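Local coordinates for protein bacteriophage virulence determinant (Salmonella enterica subsp. enterica serovar Typhimurium str. 14028S, PDB 6GGR) that probably acts as a zinc metalloprotease of the PipA family, a prophage-encoded virulence effector that Salmonella would use against host proteins, at residues 27-32 and 173-178; 167-172 and 189-194; 48-53 and 72-77; 159-164 and 193-198. All coordinates share one frame; numbering follows the deposited sequence.

Contact 1: 27-32 and 173-178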
# COMPACT_ATOMS: atom_id res chain seq x y z
N LEU B 27 15.64 -6.62 -16.92
CA LEU B 27 16.45 -7.01 -18.07
C LEU B 27 17.09 -8.38 -17.86
O LEU B 27 17.32 -9.10 -18.84
CB LEU B 27 17.52 -5.96 -18.35
CG LEU B 27 17.05 -4.62 -18.92
CD1 LEU B 27 18.22 -3.64 -19.00
CD2 LEU B 27 16.40 -4.78 -20.29
N GLN B 28 17.36 -8.76 -16.62
CA GLN B 28 17.97 -10.06 -16.37
C GLN B 28 16.94 -11.15 -16.08
O GLN B 28 17.23 -12.33 -16.31
CB GLN B 28 18.98 -9.98 -15.23
CG GLN B 28 18.43 -9.58 -13.88
CD GLN B 28 19.52 -9.48 -12.83
OE1 GLN B 28 20.45 -8.68 -12.96
NE2 GLN B 28 19.43 -10.31 -11.80
N HIS B 29 15.74 -10.79 -15.61
CA HIS B 29 14.67 -11.77 -15.61
C HIS B 29 14.27 -12.13 -17.04
O HIS B 29 13.89 -13.28 -17.30
CB HIS B 29 13.45 -11.24 -14.84
CG HIS B 29 12.37 -12.26 -14.67
ND1 HIS B 29 12.46 -13.30 -13.77
CD2 HIS B 29 11.18 -12.41 -15.30
CE1 HIS B 29 11.37 -14.04 -13.85
NE2 HIS B 29 10.57 -13.52 -14.77
N ASP B 30 14.36 -11.18 -17.97
CA ASP B 30 14.16 -11.49 -19.38
C ASP B 30 15.14 -12.56 -19.85
O ASP B 30 14.79 -13.39 -20.69
CB ASP B 30 14.32 -10.24 -20.23
CG ASP B 30 13.21 -9.23 -20.02
OD1 ASP B 30 12.11 -9.61 -19.57
OD2 ASP B 30 13.44 -8.04 -20.32
N GLY B 31 16.37 -12.55 -19.32
CA GLY B 31 17.32 -13.59 -19.65
C GLY B 31 16.83 -14.98 -19.32
O GLY B 31 17.38 -15.96 -19.84
N LEU B 32 15.80 -15.09 -18.49
CA LEU B 32 15.25 -16.37 -18.08
C LEU B 32 13.86 -16.63 -18.66
O LEU B 32 13.57 -17.76 -19.05
CB LEU B 32 15.19 -16.43 -16.55
CG LEU B 32 16.39 -15.98 -15.73
CD1 LEU B 32 16.12 -16.22 -14.25
CD2 LEU B 32 17.67 -16.67 -16.17
N THR B 173 6.98 -13.16 -11.30
CA THR B 173 8.41 -12.91 -11.30
C THR B 173 9.05 -13.00 -9.92
O THR B 173 10.28 -13.09 -9.84
CB THR B 173 8.72 -11.52 -11.88
OG1 THR B 173 8.17 -10.51 -11.03
CG2 THR B 173 8.14 -11.38 -13.27
N HIS B 174 8.26 -12.98 -8.85
CA HIS B 174 8.76 -12.99 -7.48
C HIS B 174 9.69 -11.82 -7.20
O HIS B 174 10.53 -11.90 -6.29
CB HIS B 174 9.48 -14.31 -7.15
CG HIS B 174 8.61 -15.52 -7.29
ND1 HIS B 174 7.46 -15.71 -6.54
CD2 HIS B 174 8.70 -16.60 -8.10
CE1 HIS B 174 6.90 -16.85 -6.88
NE2 HIS B 174 7.63 -17.42 -7.82
N LEU B 175 9.56 -10.73 -7.94
CA LEU B 175 10.40 -9.56 -7.77
C LEU B 175 9.65 -8.47 -7.00
O LEU B 175 8.42 -8.43 -6.97
CB LEU B 175 10.85 -9.01 -9.13
CG LEU B 175 11.58 -9.99 -10.05
CD1 LEU B 175 12.04 -9.29 -11.32
CD2 LEU B 175 12.76 -10.65 -9.34
N GLN B 176 10.42 -7.55 -6.44
CA GLN B 176 9.90 -6.45 -5.66
C GLN B 176 10.02 -5.14 -6.41
O GLN B 176 10.70 -5.01 -7.37
CB GLN B 176 10.58 -6.31 -4.27
CG GLN B 176 10.57 -7.55 -3.38
CD GLN B 176 11.14 -7.27 -1.95
OE1 GLN B 176 12.25 -6.75 -1.82
NE2 GLN B 176 10.39 -7.56 -0.89
N ASP B 177 9.31 -4.15 -5.91
CA ASP B 177 9.40 -2.84 -6.54
C ASP B 177 10.70 -2.13 -6.18
O ASP B 177 11.17 -1.29 -6.95
CB ASP B 177 8.20 -1.99 -6.11
CG ASP B 177 6.90 -2.48 -6.71
OD1 ASP B 177 6.76 -2.43 -7.95
OD2 ASP B 177 6.01 -2.92 -5.95
N LYS B 178 11.30 -2.48 -5.04
CA LYS B 178 12.53 -1.84 -4.58
C LYS B 178 13.69 -2.25 -5.48
O LYS B 178 14.14 -3.40 -5.44
CB LYS B 178 12.82 -2.24 -3.13
CG LYS B 178 11.79 -1.77 -2.13
CD LYS B 178 11.94 -0.29 -1.83
CE LYS B 178 10.72 0.26 -1.12
NZ LYS B 178 10.86 1.71 -0.80

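Contact 2: 167-172 and 189-194. Unlike the reference sequence in segment 167-172: Q167 (reference Glu).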
# COMPACT_ATOMS: atom_id res chain seq x y z
N GLN B 167 -0.01 -6.56 -9.60
CA GLN B 167 0.05 -7.60 -8.58
C GLN B 167 0.38 -8.95 -9.19
O GLN B 167 1.13 -9.74 -8.61
CB GLN B 167 -1.27 -7.67 -7.81
CG GLN B 167 -1.65 -6.40 -7.08
CD GLN B 167 -0.57 -5.92 -6.13
OE1 GLN B 167 0.23 -6.70 -5.64
NE2 GLN B 167 -0.55 -4.62 -5.89
N VAL B 168 -0.17 -9.24 -10.37
CA VAL B 168 0.12 -10.51 -11.03
C VAL B 168 1.59 -10.57 -11.42
O VAL B 168 2.25 -11.61 -11.29
CB VAL B 168 -0.80 -10.71 -12.24
CG1 VAL B 168 -0.33 -11.88 -13.12
CG2 VAL B 168 -2.23 -10.95 -11.78
N VAL B 169 2.15 -9.45 -11.90
CA VAL B 169 3.56 -9.44 -12.27
C VAL B 169 4.43 -9.80 -11.08
O VAL B 169 5.43 -10.51 -11.21
CB VAL B 169 3.94 -8.08 -12.88
CG1 VAL B 169 5.46 -7.89 -12.90
CG2 VAL B 169 3.39 -7.96 -14.29
N HIS B 170 4.06 -9.30 -9.89
CA HIS B 170 4.77 -9.70 -8.67
C HIS B 170 4.77 -11.22 -8.53
O HIS B 170 5.81 -11.83 -8.24
CB HIS B 170 4.11 -9.07 -7.44
CG HIS B 170 4.60 -7.69 -7.13
ND1 HIS B 170 5.91 -7.42 -6.76
CD2 HIS B 170 3.96 -6.50 -7.08
CE1 HIS B 170 6.05 -6.13 -6.53
NE2 HIS B 170 4.88 -5.55 -6.72
N ALA B 171 3.61 -11.84 -8.75
CA ALA B 171 3.46 -13.27 -8.50
C ALA B 171 4.13 -14.13 -9.56
O ALA B 171 4.50 -15.28 -9.27
CB ALA B 171 1.97 -13.62 -8.41
N LEU B 172 4.30 -13.62 -10.78
CA LEU B 172 4.93 -14.40 -11.84
C LEU B 172 6.44 -14.23 -11.89
O LEU B 172 7.13 -15.10 -12.45
CB LEU B 172 4.34 -14.01 -13.20
CG LEU B 172 2.83 -14.16 -13.34
CD1 LEU B 172 2.36 -13.53 -14.64
CD2 LEU B 172 2.42 -15.63 -13.27
N GLU B 189 8.05 -1.46 -14.60
CA GLU B 189 8.46 -1.45 -15.99
C GLU B 189 7.75 -2.54 -16.78
O GLU B 189 7.22 -2.29 -17.87
CB GLU B 189 9.98 -1.58 -16.10
CG GLU B 189 10.73 -0.39 -15.50
CD GLU B 189 12.04 -0.09 -16.19
OE1 GLU B 189 12.47 -0.90 -17.04
OE2 GLU B 189 12.64 0.96 -15.89
N TYR B 190 7.71 -3.76 -16.23
CA TYR B 190 6.93 -4.83 -16.84
C TYR B 190 5.48 -4.40 -17.04
O TYR B 190 4.91 -4.57 -18.12
CB TYR B 190 6.98 -6.09 -15.97
CG TYR B 190 8.12 -7.04 -16.26
CD1 TYR B 190 8.46 -7.39 -17.56
CD2 TYR B 190 8.84 -7.61 -15.22
CE1 TYR B 190 9.49 -8.27 -17.82
CE2 TYR B 190 9.88 -8.50 -15.47
CZ TYR B 190 10.19 -8.82 -16.77
OH TYR B 190 11.22 -9.70 -17.02
N THR B 191 4.87 -3.84 -15.99
CA THR B 191 3.47 -3.45 -16.08
C THR B 191 3.27 -2.39 -17.15
O THR B 191 2.33 -2.48 -17.95
CB THR B 191 2.99 -2.94 -14.71
OG1 THR B 191 3.14 -3.99 -13.74
CG2 THR B 191 1.52 -2.54 -14.76
N ASN B 192 4.16 -1.39 -17.22
CA ASN B 192 4.06 -0.38 -18.27
C ASN B 192 4.08 -1.01 -19.65
O ASN B 192 3.28 -0.65 -20.52
CB ASN B 192 5.21 0.63 -18.15
CG ASN B 192 5.03 1.60 -16.99
OD1 ASN B 192 3.95 1.71 -16.41
ND2 ASN B 192 6.10 2.31 -16.66
N ILE B 193 5.00 -1.95 -19.88
CA ILE B 193 5.16 -2.54 -21.21
C ILE B 193 3.96 -3.40 -21.57
O ILE B 193 3.45 -3.35 -22.69
CB ILE B 193 6.46 -3.36 -21.26
CG1 ILE B 193 7.67 -2.45 -21.02
CG2 ILE B 193 6.59 -4.08 -22.61
CD1 ILE B 193 8.96 -3.20 -20.74
N ILE B 194 3.52 -4.24 -20.62
CA ILE B 194 2.38 -5.12 -20.87
C ILE B 194 1.15 -4.30 -21.24
O ILE B 194 0.45 -4.59 -22.22
CB ILE B 194 2.13 -6.01 -19.64
CG1 ILE B 194 3.31 -6.96 -19.43
CG2 ILE B 194 0.83 -6.80 -19.78
CD1 ILE B 194 3.31 -7.65 -18.09

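Contact 3: 48-53 and 72-77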
# COMPACT_ATOMS: atom_id res chain seq x y z
N TYR B 48 -4.77 -21.73 -13.63
CA TYR B 48 -3.34 -21.96 -13.49
C TYR B 48 -2.73 -21.07 -12.41
O TYR B 48 -1.75 -21.47 -11.77
CB TYR B 48 -2.63 -21.71 -14.83
CG TYR B 48 -3.07 -22.61 -15.97
CD1 TYR B 48 -3.86 -23.73 -15.75
CD2 TYR B 48 -2.68 -22.33 -17.28
CE1 TYR B 48 -4.25 -24.54 -16.79
CE2 TYR B 48 -3.07 -23.15 -18.33
CZ TYR B 48 -3.86 -24.25 -18.08
OH TYR B 48 -4.26 -25.07 -19.11
N LEU B 49 -3.28 -19.88 -12.20
CA LEU B 49 -2.71 -18.94 -11.23
C LEU B 49 -3.35 -19.07 -9.85
O LEU B 49 -2.65 -18.93 -8.84
CB LEU B 49 -2.87 -17.51 -11.74
CG LEU B 49 -2.24 -16.39 -10.90
CD1 LEU B 49 -0.74 -16.34 -11.10
CD2 LEU B 49 -2.88 -15.05 -11.22
N ILE B 50 -4.65 -19.35 -9.78
CA ILE B 50 -5.41 -19.28 -8.54
C ILE B 50 -5.89 -20.68 -8.17
O ILE B 50 -6.47 -21.39 -9.01
CB ILE B 50 -6.60 -18.32 -8.67
CG1 ILE B 50 -6.14 -16.94 -9.15
CG2 ILE B 50 -7.35 -18.20 -7.35
CD1 ILE B 50 -5.03 -16.31 -8.32
N SER B 51 -5.67 -21.07 -6.92
CA SER B 51 -6.19 -22.32 -6.39
C SER B 51 -7.55 -22.13 -5.72
O SER B 51 -8.50 -22.86 -6.02
CB SER B 51 -5.21 -22.94 -5.39
OG SER B 51 -5.13 -22.15 -4.21
N GLY B 52 -7.64 -21.17 -4.81
CA GLY B 52 -8.88 -20.86 -4.15
C GLY B 52 -8.80 -19.56 -3.37
O GLY B 52 -7.78 -18.86 -3.40
N PRO B 53 -9.88 -19.21 -2.68
CA PRO B 53 -9.86 -18.00 -1.85
C PRO B 53 -8.91 -18.16 -0.67
O PRO B 53 -8.65 -19.26 -0.18
CB PRO B 53 -11.31 -17.85 -1.38
CG PRO B 53 -12.11 -18.86 -2.13
CD PRO B 53 -11.18 -19.90 -2.64
N GLU B 72 -13.69 -13.48 -11.78
CA GLU B 72 -14.22 -13.23 -13.11
C GLU B 72 -13.46 -12.10 -13.79
O GLU B 72 -13.06 -12.21 -14.96
CB GLU B 72 -15.71 -12.90 -13.02
CG GLU B 72 -16.41 -12.76 -14.36
CD GLU B 72 -16.45 -11.34 -14.87
OE1 GLU B 72 -16.57 -10.40 -14.04
OE2 GLU B 72 -16.35 -11.14 -16.10
N VAL B 73 -13.24 -10.99 -13.07
CA VAL B 73 -12.48 -9.87 -13.63
C VAL B 73 -11.04 -10.29 -13.90
O VAL B 73 -10.47 -9.98 -14.95
CB VAL B 73 -12.56 -8.66 -12.69
CG1 VAL B 73 -11.64 -7.53 -13.16
CG2 VAL B 73 -13.99 -8.16 -12.59
N LEU B 74 -10.43 -10.99 -12.94
CA LEU B 74 -9.04 -11.42 -13.11
C LEU B 74 -8.91 -12.31 -14.34
O LEU B 74 -7.92 -12.20 -15.09
CB LEU B 74 -8.56 -12.16 -11.86
CG LEU B 74 -7.15 -12.74 -11.93
CD1 LEU B 74 -6.12 -11.67 -12.26
CD2 LEU B 74 -6.78 -13.42 -10.62
N SER B 75 -9.88 -13.18 -14.58
CA SER B 75 -9.82 -14.09 -15.72
C SER B 75 -9.86 -13.32 -17.04
O SER B 75 -9.10 -13.63 -17.97
CB SER B 75 -10.96 -15.10 -15.65
OG SER B 75 -10.93 -15.97 -16.77
N ARG B 76 -10.74 -12.32 -17.15
CA ARG B 76 -10.79 -11.50 -18.36
C ARG B 76 -9.45 -10.83 -18.61
O ARG B 76 -8.92 -10.88 -19.73
CB ARG B 76 -11.88 -10.45 -18.24
CG ARG B 76 -13.29 -10.98 -18.02
CD ARG B 76 -14.31 -9.86 -18.09
NE ARG B 76 -14.07 -8.81 -17.10
CZ ARG B 76 -13.34 -7.72 -17.32
NH1 ARG B 76 -12.76 -7.51 -18.49
NH2 ARG B 76 -13.18 -6.82 -16.35
N ILE B 77 -8.88 -10.20 -17.59
CA ILE B 77 -7.64 -9.45 -17.75
C ILE B 77 -6.49 -10.37 -18.12
O ILE B 77 -5.68 -10.06 -18.99
CB ILE B 77 -7.35 -8.65 -16.46
CG1 ILE B 77 -8.37 -7.50 -16.34
CG2 ILE B 77 -5.92 -8.10 -16.46
CD1 ILE B 77 -8.39 -6.82 -14.99

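Contact 4: 159-164 and 193-198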
# COMPACT_ATOMS: atom_id res chain seq x y z
N ASP B 159 -6.11 2.19 -12.32
CA ASP B 159 -7.31 1.51 -12.77
C ASP B 159 -7.16 0.01 -12.54
O ASP B 159 -6.07 -0.49 -12.23
CB ASP B 159 -7.61 1.82 -14.24
CG ASP B 159 -6.67 1.11 -15.20
OD1 ASP B 159 -5.46 0.99 -14.90
OD2 ASP B 159 -7.15 0.67 -16.26
N THR B 160 -8.27 -0.71 -12.71
CA THR B 160 -8.28 -2.14 -12.40
C THR B 160 -7.21 -2.88 -13.19
O THR B 160 -6.47 -3.70 -12.64
CB THR B 160 -9.67 -2.71 -12.71
OG1 THR B 160 -10.65 -2.00 -11.96
CG2 THR B 160 -9.74 -4.19 -12.34
N THR B 161 -7.10 -2.60 -14.49
CA THR B 161 -6.15 -3.32 -15.32
C THR B 161 -4.73 -3.17 -14.79
O THR B 161 -4.05 -4.17 -14.53
CB THR B 161 -6.24 -2.83 -16.77
OG1 THR B 161 -7.60 -2.95 -17.22
CG2 THR B 161 -5.33 -3.66 -17.67
N ARG B 162 -4.28 -1.92 -14.59
CA ARG B 162 -2.93 -1.70 -14.09
C ARG B 162 -2.73 -2.36 -12.73
O ARG B 162 -1.71 -3.02 -12.50
CB ARG B 162 -2.63 -0.20 -14.00
CG ARG B 162 -1.19 0.09 -13.56
CD ARG B 162 -0.83 1.57 -13.68
NE ARG B 162 -0.64 2.01 -15.06
CZ ARG B 162 0.48 1.87 -15.76
NH1 ARG B 162 1.55 1.30 -15.21
NH2 ARG B 162 0.56 2.30 -17.01
N SER B 163 -3.69 -2.20 -11.82
CA SER B 163 -3.53 -2.76 -10.48
C SER B 163 -3.46 -4.28 -10.53
O SER B 163 -2.63 -4.90 -9.87
CB SER B 163 -4.67 -2.30 -9.58
OG SER B 163 -4.78 -0.89 -9.56
N PHE B 164 -4.35 -4.90 -11.31
CA PHE B 164 -4.35 -6.36 -11.43
C PHE B 164 -3.05 -6.86 -12.03
O PHE B 164 -2.44 -7.81 -11.53
CB PHE B 164 -5.55 -6.80 -12.27
CG PHE B 164 -6.81 -7.00 -11.48
CD1 PHE B 164 -7.29 -6.01 -10.63
CD2 PHE B 164 -7.54 -8.17 -11.60
CE1 PHE B 164 -8.45 -6.19 -9.91
CE2 PHE B 164 -8.71 -8.36 -10.88
CZ PHE B 164 -9.16 -7.37 -10.03
N ILE B 193 5.00 -1.95 -19.88
CA ILE B 193 5.16 -2.54 -21.21
C ILE B 193 3.96 -3.40 -21.57
O ILE B 193 3.45 -3.35 -22.69
CB ILE B 193 6.46 -3.36 -21.26
CG1 ILE B 193 7.67 -2.45 -21.02
CG2 ILE B 193 6.59 -4.08 -22.61
CD1 ILE B 193 8.96 -3.20 -20.74
N ILE B 194 3.52 -4.24 -20.62
CA ILE B 194 2.38 -5.12 -20.87
C ILE B 194 1.15 -4.30 -21.24
O ILE B 194 0.45 -4.59 -22.22
CB ILE B 194 2.13 -6.01 -19.64
CG1 ILE B 194 3.31 -6.96 -19.43
CG2 ILE B 194 0.83 -6.80 -19.78
CD1 ILE B 194 3.31 -7.65 -18.09
N LEU B 195 0.86 -3.26 -20.45
CA LEU B 195 -0.33 -2.45 -20.70
C LEU B 195 -0.28 -1.79 -22.07
O LEU B 195 -1.29 -1.74 -22.78
CB LEU B 195 -0.48 -1.40 -19.60
CG LEU B 195 -1.43 -1.77 -18.45
CD1 LEU B 195 -0.96 -3.03 -17.75
CD2 LEU B 195 -1.55 -0.62 -17.47
N LYS B 196 0.88 -1.25 -22.46
CA LYS B 196 0.99 -0.67 -23.80
C LYS B 196 0.82 -1.74 -24.86
O LYS B 196 0.21 -1.49 -25.91
CB LYS B 196 2.33 0.04 -23.97
CG LYS B 196 2.43 1.37 -23.24
CD LYS B 196 1.39 2.37 -23.73
CE LYS B 196 1.61 3.75 -23.12
NZ LYS B 196 0.48 4.68 -23.42
N GLU B 197 1.35 -2.94 -24.62
CA GLU B 197 1.14 -4.04 -25.56
C GLU B 197 -0.32 -4.46 -25.63
O GLU B 197 -0.75 -5.02 -26.65
CB GLU B 197 2.01 -5.24 -25.16
CG GLU B 197 3.50 -5.04 -25.40
CD GLU B 197 4.34 -6.26 -25.05
OE1 GLU B 197 3.76 -7.26 -24.56
OE2 GLU B 197 5.57 -6.24 -25.26
N MET B 198 -1.10 -4.20 -24.57
CA MET B 198 -2.52 -4.50 -24.54
C MET B 198 -3.38 -3.41 -25.16
O MET B 198 -4.60 -3.56 -25.22
CB MET B 198 -2.99 -4.72 -23.09
CG MET B 198 -2.41 -5.95 -22.41
SD MET B 198 -2.87 -6.02 -20.67
CE MET B 198 -4.60 -6.45 -20.82

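Contact 1: 27-32 and 173-178
H29 lays one face of its imidazole against T173, and this pair carries most of the contact. T173 CB stands 4.2 Å from the centroid of the H29 ring and 19° off its normal, a CH-pi contact shifted toward the rim. The closest approach is made by the methyl, with T173 CG2 3.6 Å from H29 NE2. The ring gets there because H29 CG is anti to its backbone N (chi1 -174°), which swings the imidazole to the side where T173 lies. L175 adds a looser touch, its CD1 lying 4.3 Å from H29 CB and meeting the ring obliquely. A flat imidazole suits this place, since it can take T173 CB over one face, with the methyl beside NE2 and CD2. H29 also touches L91 of helix 86-100 and Y190 of helix 186-197.

Threonine serves two purposes opposite it. The methyl faces H29, while T173 OG1 is hydrogen-bonded to V169 O, one turn back in the same helix, and weakly accepts from L175 N (3.4 Å between L175 N and T173 OG1). The hydroxyl thus helps, if weakly, to tie the last turn of helix 160-173 to the chain that leaves it. That exit is made at H174, whose positive phi (58°) ends the helical path. L175 then gives its carbonyl O to H170 ND1, which, together with D177 OD2 on H170 NE2, would hold the rotation of that imidazole.

No zinc is bound in this chain. H166, H170 and D177 are the zinc ligands, and the arrangement is consistent with a zincin-type site: a helix with the HExxH pattern (Q167 at the glutamate position here), then a turn leading to an aspartate ligand.

Contact 2: 167-172 and 189-194
Helices 160-173 and 186-197 pass with local axes 9.9 Å apart and N-to-C directions 120° from each other, closest in backbone at V169 and T191. The first of them carries the zinc-binding histidines and matches the HExxH pattern of zincins, here with Q167 where the reference sequence has glutamate; V169 comes immediately before the ligand H170, on a face of the helix turned to its neighbour.

Within this buried contact V169 is the central residue, and its two methyls divide the work. With CG1 anti to the backbone N (chi1 164°), that methyl goes to Y190, where CG1 lies 3.9 Å from Y190 CB and approaches the ring obliquely. The other, V169 CG2, slides past I194, coming within 3.8 Å of I194 CD1, and also meets T191 OG1 at 4.0 Å. A valine suits the spot: its short fork fits between the two helices and touches three residues spread over about one turn.

T191 can offer its oxygen side to a methyl because OG1 is hydrogen-bonded to V187 O of its own helix, which satisfies the buried hydroxyl. Its side chain also touches the ligand H166, so this helix packs next to a zinc ligand. Y190 brings both oily surface and a polar end: its side chain also touches T87 and L91 of helix 86-100, and Y190 OH is hydrogen-bonded to D30 OD1 of helix 24-30.

Contact 3: 48-53 and 72-77
L74 reaches out from helix 64-84 to meet I50 tip to tip, and its CD2 methyl makes all the close contacts here. That methyl lies 3.9 Å from I50 CG1 and 4.1 Å from I50 CD1, so it rests against the longer branch of the isoleucine. Beside it, L49 is less snug, with 4.3 Å between L49 CD2 and L74 CD2. Both leucines hold CG anti to the backbone N (chi1 177° in L74, -176° in L49), which extends each toward the other; the backbones themselves stay well apart, with 9.8 Å between I50 CA and L74 CA. Branched aliphatic residues suit this place: all three are buried, and the contact is purely apolar.

The exposed face of helix 64-84 is quite different. There E72 and R76, one turn apart, pair with each other: R76 NE is 3.4 Å from E72 OE2 in a salt bridge, the oxygen lying at the edge of the guanidinium in its plane. In the other segment S51 and P53 are also exposed.

Around the contact, segment 48-53 passes from helix 45-49 into strand 50-51 and is held by backbone hydrogen bonds to strand 107-111: L49 and S51 to W107, G52 to L109. Helix 64-84 also packs on helix 160-173, where F164 touches V73, L74 and I77, so L74 sits between segment 48-53, which is bonded to strand 107-111, and helix 160-173.

Contact 4: 159-164 and 193-198
Just before T161 and R162 meet L195, D159 caps the start of helix 160-173. Its OD1 accepts from R162 N, with 3.2 Å between D159 OD1 and R162 N, approached from above the carboxylate plane, while OD2 is hydrogen-bonded to H200; a short acidic side chain can thus serve a bare helix end and a loop together. T161 turns its methyl to M198, just past the end of helix 186-197, with T161 CG2 4.3 Å from M198 CE, and to L195, slightly farther off.

R162 makes the closer contact. L195 CD2 sits 3.4 Å above the guanidinium plane, over one face and toward the rim, and is 3.7 Å from R162 CB. A bend at chi3 (-73°) folds the arginine round this methyl, so its chain and its flat end both touch it. Its nitrogens have polar partners: NH1 bonds N192 OD1 and NH2 bonds S202 OG, while Y149 makes a cation-pi contact. Arginine suits such a place because its faces are oily and its nitrogens are donors.

S163 OG pairs with D139 and with a basic side chain of another protein chain. F164 turns to helix 64-84, so helix 160-173 begins between that helix and helix 186-197, whose I194 packs on helix 86-100.

In the fold
Helix 160-173, bearing the zinc ligands H166 and H170, runs through or beside all four contacts. Contacts 2 and 4 are successive places along its crossing with helix 186-197; they share I193 and I194 and have centres about 8 Å apart. Contact 1, its centre about 10 Å from that of contact 2, adds the turn that brings in the third ligand, D177. On another side of the same helix contact 3 joins it through V168, whose CG2 is 4.0 Å from L74 CD1, and through L172, whose CD2 is 3.9 Å from L49 CD1. Contacts 1 and 3, with centres about 22 Å apart, do not touch. R162 of contact 4 comes within about 5 Å of H166, side chain to side chain.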